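Long-range contact in probable intron-encoded endonuclease 1 (Wickerhamomyces canadensis, PDB 6X1J), which cuts DNA as a LAGLIDADG homing endonuclease involved in homing of the mitochondrial 21S rRNA gene intron: residues I35-D47 / Y135-D148. Numbering follows the deposited sequence.
Sequences IQEETLIGNILGD and YITERSLAYWFMDD. With K (potassium ion), chain E; K (potassium ion), chain D; nucleotides of chain C; nucleotides of chain B.
Gly42 lies against Ser140 where helices 35-45 and 138-148 pack side by side, their axes 6.9 Å apart and 34° from parallel. With no side chain at Gly42, its CA comes 3.2 Å from Ser140 O in a CA-H...O contact, and Gly42 O is met in turn by the CA of Trp144. These are the paired LAGLIDADG helices, which bring the two halves of a monomeric homing endonuclease together and end at the DNA. Toward the N-terminal ends of the helices, Ser140 OG, anti to its carbonyl carbon (chi1 -46°), donates to Glu38 O and accepts from Thr137 N, while Thr137, at the N-cap position of its helix, gives its OG1 proton to Glu38 OE1 (2.7 Å) from above the carboxylate plane. Two aromatic rings flank the glycine seam. Thr39 CG2, set anti to its own backbone N, sits 3.6 Å from the Tyr143 ring centroid, almost on the normal, with Met146 CE over the other face; Tyr143 OH reaches His73. Leu45 CB likewise rests over the five-membered ring of Trp144, and its CD1 meets Ile136 CD1. Nearer the DNA, Asp147 OD2 is gripped from opposite faces of its carboxylate: Asn43 ND2 arrives on the syn side at 2.7 Å, with a nearly straight bond (170°), and Asp47 N comes from above the plane at 3.0 Å. Tyr70 OH bonds Asp147 OD1. One potassium ion binds Asp147 O, both Asp47 carboxylate oxygens, DC17 of chain C and waters; Asp47 OD2 also accepts from Trp65. The second takes Gly46 O, Asp148 OD2, DC15 OP2 of chain B and waters. The Asp47 and Asp148 carboxylates thus meet beside both DNA strands, and the potassium ions sit where family members probably bind the divalent ions used in cleavage.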
ATOM      1  N   ILE A  35      11.377  -8.169  -1.968  1.00 25.92           N
ATOM      2  CA  ILE A  35       9.907  -8.321  -2.168  1.00 25.02           C
ATOM      3  C   ILE A  35       9.164  -7.421  -1.196  1.00 23.91           C
ATOM      4  O   ILE A  35       8.227  -6.695  -1.620  1.00 26.77           O
ATOM      5  CB  ILE A  35       9.460  -9.776  -2.034  1.00 24.03           C
ATOM      6  CG1 ILE A  35       9.939 -10.596  -3.235  1.00 24.42           C
ATOM      7  CG2 ILE A  35       7.949  -9.825  -1.852  1.00 25.39           C
ATOM      8  CD1 ILE A  35       9.578 -12.064  -3.172  1.00 24.23           C
ATOM      9  N   GLN A  36       9.545  -7.458   0.064  1.00 22.81           N
ATOM     10  CA  GLN A  36       8.843  -6.680   1.107  1.00 23.44           C
ATOM     11  C   GLN A  36       9.003  -5.195   0.819  1.00 27.37           C
ATOM     12  O   GLN A  36       8.038  -4.437   1.028  1.00 27.45           O
ATOM     13  CB  GLN A  36       9.410  -7.038   2.471  1.00 28.23           C
ATOM     14  CG  GLN A  36       8.967  -8.422   2.908  1.00 29.51           C
ATOM     15  CD  GLN A  36       9.762  -9.004   4.055  1.00 32.87           C
ATOM     16  OE1 GLN A  36      10.911  -8.645   4.320  1.00 31.71           O
ATOM     17  NE2 GLN A  36       9.105  -9.902   4.767  1.00 31.22           N
ATOM     18  N   GLU A  37      10.189  -4.803   0.358  1.00 27.33           N
ATOM     19  CA  GLU A  37      10.518  -3.370   0.215  1.00 28.52           C
ATOM     20  C   GLU A  37       9.597  -2.847  -0.887  1.00 24.32           C
ATOM     21  O   GLU A  37       8.971  -1.814  -0.649  1.00 24.11           O
ATOM     22  CB  GLU A  37      12.003  -3.170  -0.090  1.00 30.10           C
ATOM     23  CG  GLU A  37      12.403  -1.715  -0.193  1.00 40.02           C
ATOM     24  CD  GLU A  37      13.721  -1.476  -0.923  1.00 46.78           C
ATOM     25  OE1 GLU A  37      14.667  -2.245  -0.676  1.00 46.16           O
ATOM     26  OE2 GLU A  37      13.800  -0.524  -1.750  1.00 49.01           O
ATOM     27  N   GLU A  38       9.567  -3.551  -2.023  1.00 21.18           N
ATOM     28  CA  GLU A  38       8.844  -3.137  -3.262  1.00 24.59           C
ATOM     29  C   GLU A  38       7.350  -3.215  -3.001  1.00 23.85           C
ATOM     30  O   GLU A  38       6.641  -2.281  -3.384  1.00 25.49           O
ATOM     31  CB  GLU A  38       9.271  -3.940  -4.497  1.00 23.63           C
ATOM     32  CG  GLU A  38      10.735  -3.713  -4.851  1.00 25.26           C
ATOM     33  CD  GLU A  38      11.273  -4.564  -5.993  1.00 28.31           C
ATOM     34  OE1 GLU A  38      10.469  -5.121  -6.777  1.00 29.16           O
ATOM     35  OE2 GLU A  38      12.505  -4.653  -6.108  1.00 33.61           O
ATOM     36  N   THR A  39       6.880  -4.259  -2.318  1.00 25.15           N
ATOM     37  CA  THR A  39       5.468  -4.323  -1.877  1.00 25.29           C
ATOM     38  C   THR A  39       5.153  -3.047  -1.070  1.00 26.07           C
ATOM     39  O   THR A  39       4.123  -2.386  -1.306  1.00 26.97           O
ATOM     40  CB  THR A  39       5.205  -5.598  -1.055  1.00 23.58           C
ATOM     41  OG1 THR A  39       5.467  -6.754  -1.861  1.00 21.20           O
ATOM     42  CG2 THR A  39       3.788  -5.609  -0.565  1.00 23.97           C
ATOM     43  N   LEU A  40       6.005  -2.739  -0.111  1.00 24.68           N
ATOM     44  CA  LEU A  40       5.699  -1.751   0.944  1.00 23.82           C
ATOM     45  C   LEU A  40       5.723  -0.356   0.298  1.00 24.17           C
ATOM     46  O   LEU A  40       4.968   0.538   0.732  1.00 24.47           O
ATOM     47  CB  LEU A  40       6.747  -1.864   2.055  1.00 25.26           C
ATOM     48  CG  LEU A  40       6.654  -0.796   3.148  1.00 25.24           C
ATOM     49  CD1 LEU A  40       5.245  -0.671   3.691  1.00 28.98           C
ATOM     50  CD2 LEU A  40       7.600  -1.069   4.296  1.00 26.89           C
ATOM     51  N   ILE A  41       6.535  -0.170  -0.722  1.00 22.25           N
ATOM     52  CA  ILE A  41       6.548   1.154  -1.431  1.00 26.75           C
ATOM     53  C   ILE A  41       5.153   1.374  -2.030  1.00 24.51           C
ATOM     54  O   ILE A  41       4.616   2.501  -1.918  1.00 29.55           O
ATOM     55  CB  ILE A  41       7.676   1.209  -2.477  1.00 26.48           C
ATOM     56  CG1 ILE A  41       9.023   1.380  -1.771  1.00 28.54           C
ATOM     57  CG2 ILE A  41       7.425   2.279  -3.531  1.00 23.94           C
ATOM     58  CD1 ILE A  41      10.166   0.782  -2.550  1.00 32.42           C
ATOM     59  N   GLY A  42       4.586   0.347  -2.643  1.00 23.47           N
ATOM     60  CA  GLY A  42       3.207   0.422  -3.163  1.00 25.61           C
ATOM     61  C   GLY A  42       2.211   0.718  -2.054  1.00 24.16           C
ATOM     62  O   GLY A  42       1.331   1.592  -2.260  1.00 25.56           O
ATOM     63  N   ASN A  43       2.312   0.021  -0.916  1.00 26.71           N
ATOM     64  CA  ASN A  43       1.281   0.086   0.144  1.00 23.89           C
ATOM     65  C   ASN A  43       1.288   1.482   0.774  1.00 25.61           C
ATOM     66  O   ASN A  43       0.224   1.913   1.267  1.00 25.56           O
ATOM     67  CB  ASN A  43       1.470  -1.039   1.153  1.00 28.02           C
ATOM     68  CG  ASN A  43       0.959  -2.379   0.653  1.00 30.46           C
ATOM     69  OD1 ASN A  43       1.665  -3.376   0.786  1.00 32.17           O
ATOM     70  ND2 ASN A  43      -0.245  -2.415   0.068  1.00 27.45           N
ATOM     71  N   ILE A  44       2.444   2.151   0.830  1.00 25.27           N
ATOM     72  CA  ILE A  44       2.609   3.485   1.506  1.00 25.52           C
ATOM     73  C   ILE A  44       1.931   4.532   0.626  1.00 23.96           C
ATOM     74  O   ILE A  44       1.192   5.400   1.147  1.00 25.70           O
ATOM     75  CB  ILE A  44       4.090   3.807   1.764  1.00 24.40           C
ATOM     76  CG1 ILE A  44       4.689   2.786   2.723  1.00 24.28           C
ATOM     77  CG2 ILE A  44       4.239   5.239   2.253  1.00 26.86           C
ATOM     78  CD1 ILE A  44       6.208   2.830   2.848  1.00 27.28           C
ATOM     79  N   LEU A  45       2.119   4.402  -0.669  1.00 23.43           N
ATOM     80  CA  LEU A  45       1.399   5.231  -1.688  1.00 24.17           C
ATOM     81  C   LEU A  45      -0.097   4.958  -1.526  1.00 25.62           C
ATOM     82  O   LEU A  45      -0.870   5.914  -1.553  1.00 28.18           O
ATOM     83  CB  LEU A  45       1.934   4.855  -3.075  1.00 22.90           C
ATOM     84  CG  LEU A  45       3.343   5.394  -3.368  1.00 23.39           C
ATOM     85  CD1 LEU A  45       3.942   4.714  -4.593  1.00 22.58           C
ATOM     86  CD2 LEU A  45       3.311   6.933  -3.554  1.00 24.68           C
ATOM     87  N   GLY A  46      -0.449   3.706  -1.198  1.00 27.48           N
ATOM     88  CA  GLY A  46      -1.829   3.243  -0.973  1.00 28.01           C
ATOM     89  C   GLY A  46      -2.345   3.383   0.456  1.00 27.24           C
ATOM     90  O   GLY A  46      -2.430   4.516   0.962  1.00 28.09           O
ATOM     91  N   ASP A  47      -2.734   2.253   1.065  1.00 25.22           N
ATOM     92  CA  ASP A  47      -3.648   2.171   2.234  1.00 24.59           C
ATOM     93  C   ASP A  47      -2.901   2.041   3.581  1.00 28.61           C
ATOM     94  O   ASP A  47      -3.566   2.107   4.650  1.00 27.18           O
ATOM     95  CB  ASP A  47      -4.578   0.983   2.007  1.00 26.65           C
ATOM     96  CG  ASP A  47      -5.616   1.246   0.921  1.00 26.56           C
ATOM     97  OD1 ASP A  47      -5.983   2.423   0.712  1.00 25.45           O
ATOM     98  OD2 ASP A  47      -5.977   0.298   0.238  1.00 24.11           O
ATOM     99  N   TYR A 135      12.988   3.557  -6.937  1.00 31.25           N
ATOM    100  CA  TYR A 135      12.302   2.653  -5.958  1.00 33.03           C
ATOM    101  C   TYR A 135      11.073   1.942  -6.531  1.00 28.70           C
ATOM    102  O   TYR A 135      10.935   0.769  -6.180  1.00 25.76           O
ATOM    103  CB  TYR A 135      11.885   3.385  -4.673  1.00 34.39           C
ATOM    104  CG  TYR A 135      13.069   3.936  -3.919  1.00 39.28           C
ATOM    105  CD1 TYR A 135      13.788   3.154  -3.023  1.00 41.61           C
ATOM    106  CD2 TYR A 135      13.505   5.236  -4.147  1.00 38.84           C
ATOM    107  CE1 TYR A 135      14.899   3.662  -2.357  1.00 45.11           C
ATOM    108  CE2 TYR A 135      14.614   5.755  -3.499  1.00 40.58           C
ATOM    109  CZ  TYR A 135      15.310   4.971  -2.596  1.00 42.22           C
ATOM    110  OH  TYR A 135      16.385   5.518  -1.955  1.00 38.23           O
ATOM    111  N   ILE A 136      10.197   2.620  -7.294  1.00 26.15           N
ATOM    112  CA  ILE A 136       8.919   2.000  -7.757  1.00 25.10           C
ATOM    113  C   ILE A 136       9.211   0.941  -8.825  1.00 25.85           C
ATOM    114  O   ILE A 136       9.733   1.283  -9.856  1.00 26.84           O
ATOM    115  CB  ILE A 136       7.938   3.065  -8.229  1.00 25.02           C
ATOM    116  CG1 ILE A 136       7.454   3.924  -7.061  1.00 24.35           C
ATOM    117  CG2 ILE A 136       6.792   2.401  -8.968  1.00 27.48           C
ATOM    118  CD1 ILE A 136       6.354   4.900  -7.395  1.00 23.77           C
ATOM    119  N   THR A 137       8.888  -0.325  -8.570  1.00 23.29           N
ATOM    120  CA  THR A 137       8.901  -1.389  -9.606  1.00 24.21           C
ATOM    121  C   THR A 137       7.433  -1.739  -9.979  1.00 22.54           C
ATOM    122  O   THR A 137       6.479  -1.195  -9.397  1.00 22.46           O
ATOM    123  CB  THR A 137       9.729  -2.595  -9.117  1.00 25.07           C
ATOM    124  OG1 THR A 137       8.976  -3.288  -8.121  1.00 24.76           O
ATOM    125  CG2 THR A 137      11.076  -2.172  -8.549  1.00 26.88           C
ATOM    126  N   GLU A 138       7.249  -2.603 -10.951  1.00 24.36           N
ATOM    127  CA  GLU A 138       5.898  -3.130 -11.304  1.00 27.43           C
ATOM    128  C   GLU A 138       5.247  -3.807 -10.087  1.00 26.42           C
ATOM    129  O   GLU A 138       4.031  -3.576  -9.917  1.00 27.98           O
ATOM    130  CB  GLU A 138       5.968  -4.143 -12.448  1.00 29.04           C
ATOM    131  CG  GLU A 138       6.516  -3.578 -13.742  1.00 30.39           C
ATOM    132  CD  GLU A 138       8.007  -3.778 -13.902  1.00 32.22           C
ATOM    133  OE1 GLU A 138       8.709  -4.005 -12.854  1.00 31.64           O
ATOM    134  OE2 GLU A 138       8.459  -3.687 -15.061  1.00 35.11           O
ATOM    135  N   ARG A 139       6.019  -4.496  -9.209  1.00 23.05           N
ATOM    136  CA  ARG A 139       5.448  -5.076  -7.975  1.00 23.80           C
ATOM    137  C   ARG A 139       4.844  -3.920  -7.162  1.00 24.19           C
ATOM    138  O   ARG A 139       3.659  -4.045  -6.766  1.00 23.03           O
ATOM    139  CB  ARG A 139       6.468  -5.953  -7.230  1.00 27.37           C
ATOM    140  CG  ARG A 139       5.910  -6.667  -5.998  1.00 27.23           C
ATOM    141  CD  ARG A 139       6.963  -7.462  -5.215  1.00 28.17           C
ATOM    142  NE  ARG A 139       7.461  -8.626  -5.941  1.00 28.36           N
ATOM    143  CZ  ARG A 139       6.948  -9.853  -5.858  1.00 27.42           C
ATOM    144  NH1 ARG A 139       5.891 -10.085  -5.083  1.00 24.86           N
ATOM    145  NH2 ARG A 139       7.476 -10.822  -6.592  1.00 27.20           N
ATOM    146  N   SER A 140       5.591  -2.821  -6.951  1.00 24.59           N
ATOM    147  CA  SER A 140       5.116  -1.621  -6.202  1.00 24.63           C
ATOM    148  C   SER A 140       3.843  -1.089  -6.873  1.00 23.10           C
ATOM    149  O   SER A 140       2.862  -0.771  -6.148  1.00 19.15           O
ATOM    150  CB  SER A 140       6.164  -0.475  -6.107  1.00 25.92           C
ATOM    151  OG  SER A 140       7.468  -0.923  -5.742  1.00 21.64           O
ATOM    152  N   LEU A 141       3.863  -0.966  -8.197  1.00 24.41           N
ATOM    153  CA  LEU A 141       2.687  -0.427  -8.964  1.00 28.38           C
ATOM    154  C   LEU A 141       1.431  -1.255  -8.676  1.00 27.27           C
ATOM    155  O   LEU A 141       0.352  -0.638  -8.529  1.00 27.10           O
ATOM    156  CB  LEU A 141       2.942  -0.476 -10.469  1.00 30.30           C
ATOM    157  CG  LEU A 141       3.801   0.636 -11.060  1.00 32.21           C
ATOM    158  CD1 LEU A 141       3.879   0.434 -12.558  1.00 32.52           C
ATOM    159  CD2 LEU A 141       3.230   2.000 -10.729  1.00 35.08           C
ATOM    160  N   ALA A 142       1.567  -2.589  -8.590  1.00 24.93           N
ATOM    161  CA  ALA A 142       0.421  -3.518  -8.390  1.00 24.30           C
ATOM    162  C   ALA A 142      -0.201  -3.268  -7.028  1.00 23.69           C
ATOM    163  O   ALA A 142      -1.437  -3.229  -6.921  1.00 23.87           O
ATOM    164  CB  ALA A 142       0.839  -4.965  -8.517  1.00 24.91           C
ATOM    165  N   TYR A 143       0.629  -3.146  -6.011  1.00 21.59           N
ATOM    166  CA  TYR A 143       0.159  -2.907  -4.623  1.00 23.43           C
ATOM    167  C   TYR A 143      -0.490  -1.523  -4.538  1.00 22.44           C
ATOM    168  O   TYR A 143      -1.544  -1.404  -3.919  1.00 25.30           O
ATOM    169  CB  TYR A 143       1.281  -3.257  -3.627  1.00 24.06           C
ATOM    170  CG  TYR A 143       1.444  -4.750  -3.460  1.00 23.48           C
ATOM    171  CD1 TYR A 143       0.608  -5.485  -2.619  1.00 25.76           C
ATOM    172  CD2 TYR A 143       2.349  -5.467  -4.232  1.00 25.84           C
ATOM    173  CE1 TYR A 143       0.703  -6.878  -2.506  1.00 24.18           C
ATOM    174  CE2 TYR A 143       2.451  -6.858  -4.141  1.00 24.88           C
ATOM    175  CZ  TYR A 143       1.623  -7.565  -3.286  1.00 24.08           C
ATOM    176  OH  TYR A 143       1.759  -8.926  -3.204  1.00 24.70           O
ATOM    177  N   TRP A 144       0.124  -0.495  -5.125  1.00 24.54           N
ATOM    178  CA  TRP A 144      -0.449   0.868  -5.174  1.00 23.34           C
ATOM    179  C   TRP A 144      -1.830   0.762  -5.811  1.00 22.17           C
ATOM    180  O   TRP A 144      -2.788   1.310  -5.280  1.00 21.78           O
ATOM    181  CB  TRP A 144       0.443   1.743  -6.011  1.00 24.89           C
ATOM    182  CG  TRP A 144       0.075   3.181  -6.038  1.00 24.00           C
ATOM    183  CD1 TRP A 144      -0.774   3.862  -5.216  1.00 22.76           C
ATOM    184  CD2 TRP A 144       0.727   4.151  -6.860  1.00 22.05           C
ATOM    185  NE1 TRP A 144      -0.732   5.195  -5.520  1.00 22.49           N
ATOM    186  CE2 TRP A 144       0.175   5.395  -6.530  1.00 22.44           C
ATOM    187  CE3 TRP A 144       1.702   4.066  -7.866  1.00 22.95           C
ATOM    188  CZ2 TRP A 144       0.588   6.571  -7.167  1.00 24.13           C
ATOM    189  CZ3 TRP A 144       2.082   5.212  -8.523  1.00 22.03           C
ATOM    190  CH2 TRP A 144       1.538   6.447  -8.162  1.00 24.65           C
ATOM    191  N   PHE A 145      -1.920   0.018  -6.893  1.00 22.42           N
ATOM    192  CA  PHE A 145      -3.199  -0.134  -7.633  1.00 25.08           C
ATOM    193  C   PHE A 145      -4.236  -0.931  -6.810  1.00 24.35           C
ATOM    194  O   PHE A 145      -5.418  -0.535  -6.752  1.00 26.26           O
ATOM    195  CB  PHE A 145      -2.944  -0.714  -9.034  1.00 27.95           C
ATOM    196  CG  PHE A 145      -4.209  -0.713  -9.867  1.00 28.29           C
ATOM    197  CD1 PHE A 145      -4.667   0.454 -10.455  1.00 28.10           C
ATOM    198  CD2 PHE A 145      -5.000  -1.845  -9.954  1.00 28.91           C
ATOM    199  CE1 PHE A 145      -5.889   0.490 -11.111  1.00 30.94           C
ATOM    200  CE2 PHE A 145      -6.213  -1.811 -10.630  1.00 31.73           C
ATOM    201  CZ  PHE A 145      -6.653  -0.646 -11.204  1.00 30.92           C
ATOM    202  N   MET A 146      -3.874  -2.024  -6.127  1.00 24.44           N
ATOM    203  CA  MET A 146      -4.887  -2.793  -5.344  1.00 23.03           C
ATOM    204  C   MET A 146      -5.387  -1.897  -4.209  1.00 23.36           C
ATOM    205  O   MET A 146      -6.588  -1.900  -3.895  1.00 23.82           O
ATOM    206  CB  MET A 146      -4.311  -4.112  -4.817  1.00 24.27           C
ATOM    207  CG  MET A 146      -3.914  -5.066  -5.949  1.00 23.52           C
ATOM    208  SD  MET A 146      -3.424  -6.758  -5.454  1.00 26.79           S
ATOM    209  CE  MET A 146      -1.665  -6.590  -5.156  1.00 25.95           C
ATOM    210  N   ASP A 147      -4.518  -1.057  -3.679  1.00 25.64           N
ATOM    211  CA  ASP A 147      -4.859  -0.134  -2.568  1.00 25.68           C
ATOM    212  C   ASP A 147      -5.760   0.979  -3.108  1.00 30.09           C
ATOM    213  O   ASP A 147      -6.975   1.006  -2.736  1.00 27.24           O
ATOM    214  CB  ASP A 147      -3.585   0.369  -1.905  1.00 25.30           C
ATOM    215  CG  ASP A 147      -2.892  -0.654  -1.015  1.00 26.95           C
ATOM    216  OD1 ASP A 147      -3.372  -1.815  -0.958  1.00 30.03           O
ATOM    217  OD2 ASP A 147      -1.898  -0.277  -0.351  1.00 25.09           O
ATOM    218  N   ASP A 148      -5.226   1.806  -4.014  1.00 30.10           N
ATOM    219  CA  ASP A 148      -5.786   3.145  -4.366  1.00 29.38           C
ATOM    220  C   ASP A 148      -6.295   3.192  -5.814  1.00 26.54           C
ATOM    221  O   ASP A 148      -6.686   4.279  -6.289  1.00 25.90           O
ATOM    222  CB  ASP A 148      -4.717   4.196  -4.051  1.00 28.62           C
ATOM    223  CG  ASP A 148      -4.852   4.689  -2.626  1.00 27.21           C
ATOM    224  OD1 ASP A 148      -5.354   3.918  -1.800  1.00 33.17           O
ATOM    225  OD2 ASP A 148      -4.483   5.841  -2.350  1.00 28.42           O
TER
HETATM  226  K     K E 302      -3.475   6.797   0.070  1.00 39.93           K
HETATM  227  K     K D 301      -8.304   1.706  -0.956  1.00 38.55           K
ATOM    228  P    DC C  17      -8.455   4.982  -1.863  1.00 39.65           P
ATOM    229  OP1  DC C  17      -8.061   4.387  -0.565  1.00 42.45           O
ATOM    230  OP2  DC C  17      -7.428   5.753  -2.623  1.00 38.70           O
ATOM    231  O5'  DC C  17      -9.072   3.804  -2.748  1.00 30.77           O
ATOM    232  C5'  DC C  17      -9.607   3.920  -4.101  1.00 31.75           C
ATOM    233  C4'  DC C  17     -11.069   3.524  -4.105  1.00 33.26           C
ATOM    234  O4'  DC C  17     -11.919   4.626  -3.674  1.00 30.85           O
ATOM    235  C3'  DC C  17     -11.678   2.992  -5.404  1.00 33.56           C
ATOM    236  O3'  DC C  17     -12.380   1.764  -5.084  1.00 34.44           O
ATOM    237  C2'  DC C  17     -12.570   4.135  -5.854  1.00 28.57           C
ATOM    238  C1'  DC C  17     -13.013   4.783  -4.564  1.00 28.69           C
ATOM    239  N1   DC C  17     -13.336   6.234  -4.654  1.00 27.85           N
ATOM    240  C2   DC C  17     -14.477   6.750  -4.008  1.00 28.50           C
ATOM    241  O2   DC C  17     -15.230   5.977  -3.392  1.00 30.67           O
ATOM    242  N3   DC C  17     -14.729   8.078  -4.075  1.00 27.95           N
ATOM    243  C4   DC C  17     -13.881   8.887  -4.710  1.00 31.14           C
ATOM    244  N4   DC C  17     -14.181  10.186  -4.772  1.00 29.64           N
ATOM    245  C5   DC C  17     -12.708   8.394  -5.351  1.00 32.44           C
ATOM    246  C6   DC C  17     -12.465   7.077  -5.277  1.00 29.40           C
TER
ATOM    247  P    DC B  15      -6.646   5.793   2.080  1.00 30.27           P
ATOM    248  OP1  DC B  15      -7.366   7.065   1.842  1.00 32.64           O
ATOM    249  OP2  DC B  15      -5.728   5.167   1.052  1.00 31.97           O
ATOM    250  O5'  DC B  15      -5.872   6.188   3.379  1.00 32.89           O
ATOM    251  C5'  DC B  15      -4.756   5.538   3.960  1.00 31.49           C
ATOM    252  C4'  DC B  15      -4.496   6.506   5.087  1.00 32.99           C
ATOM    253  O4'  DC B  15      -5.627   6.540   5.988  1.00 34.01           O
ATOM    254  C3'  DC B  15      -3.216   6.454   5.933  1.00 32.80           C
ATOM    255  O3'  DC B  15      -2.691   7.746   5.576  1.00 40.02           O
ATOM    256  C2'  DC B  15      -3.745   6.077   7.308  1.00 32.43           C
ATOM    257  C1'  DC B  15      -5.164   6.658   7.318  1.00 32.07           C
ATOM    258  N1   DC B  15      -6.130   5.965   8.193  1.00 31.62           N
ATOM    259  C2   DC B  15      -6.905   6.712   9.094  1.00 29.71           C
ATOM    260  O2   DC B  15      -6.766   7.944   9.131  1.00 29.17           O
ATOM    261  N3   DC B  15      -7.764   6.068   9.914  1.00 28.25           N
ATOM    262  C4   DC B  15      -7.903   4.743   9.825  1.00 28.24           C
ATOM    263  N4   DC B  15      -8.762   4.150  10.649  1.00 31.51           N
ATOM    264  C5   DC B  15      -7.149   3.964   8.898  1.00 27.56           C
ATOM    265  C6   DC B  15      -6.261   4.603   8.133  1.00 28.70           C
TER
HETATM  266  O   HOH W   1      10.079  -8.036  -6.379  1.00 32.44           O
HETATM  267  O   HOH W   2       4.687  -9.141  -2.821  1.00 23.49           O
HETATM  268  O   HOH W   3      -2.204   7.015  -3.695  1.00 18.31           O
HETATM  269  O   HOH W   4     -10.815   1.203  -1.478  1.00 38.05           O
HETATM  270  O   HOH W   5     -10.730   3.732   0.017  1.00 50.99           O
HETATM  271  O   HOH W   6      -2.440   7.840   2.538  1.00 37.74           O
HETATM  272  O   HOH W   7      -6.084   7.849  -0.830  1.00 31.79           O
HETATM  273  O   HOH W   8      -3.471   9.360  -1.816  1.00 32.92           O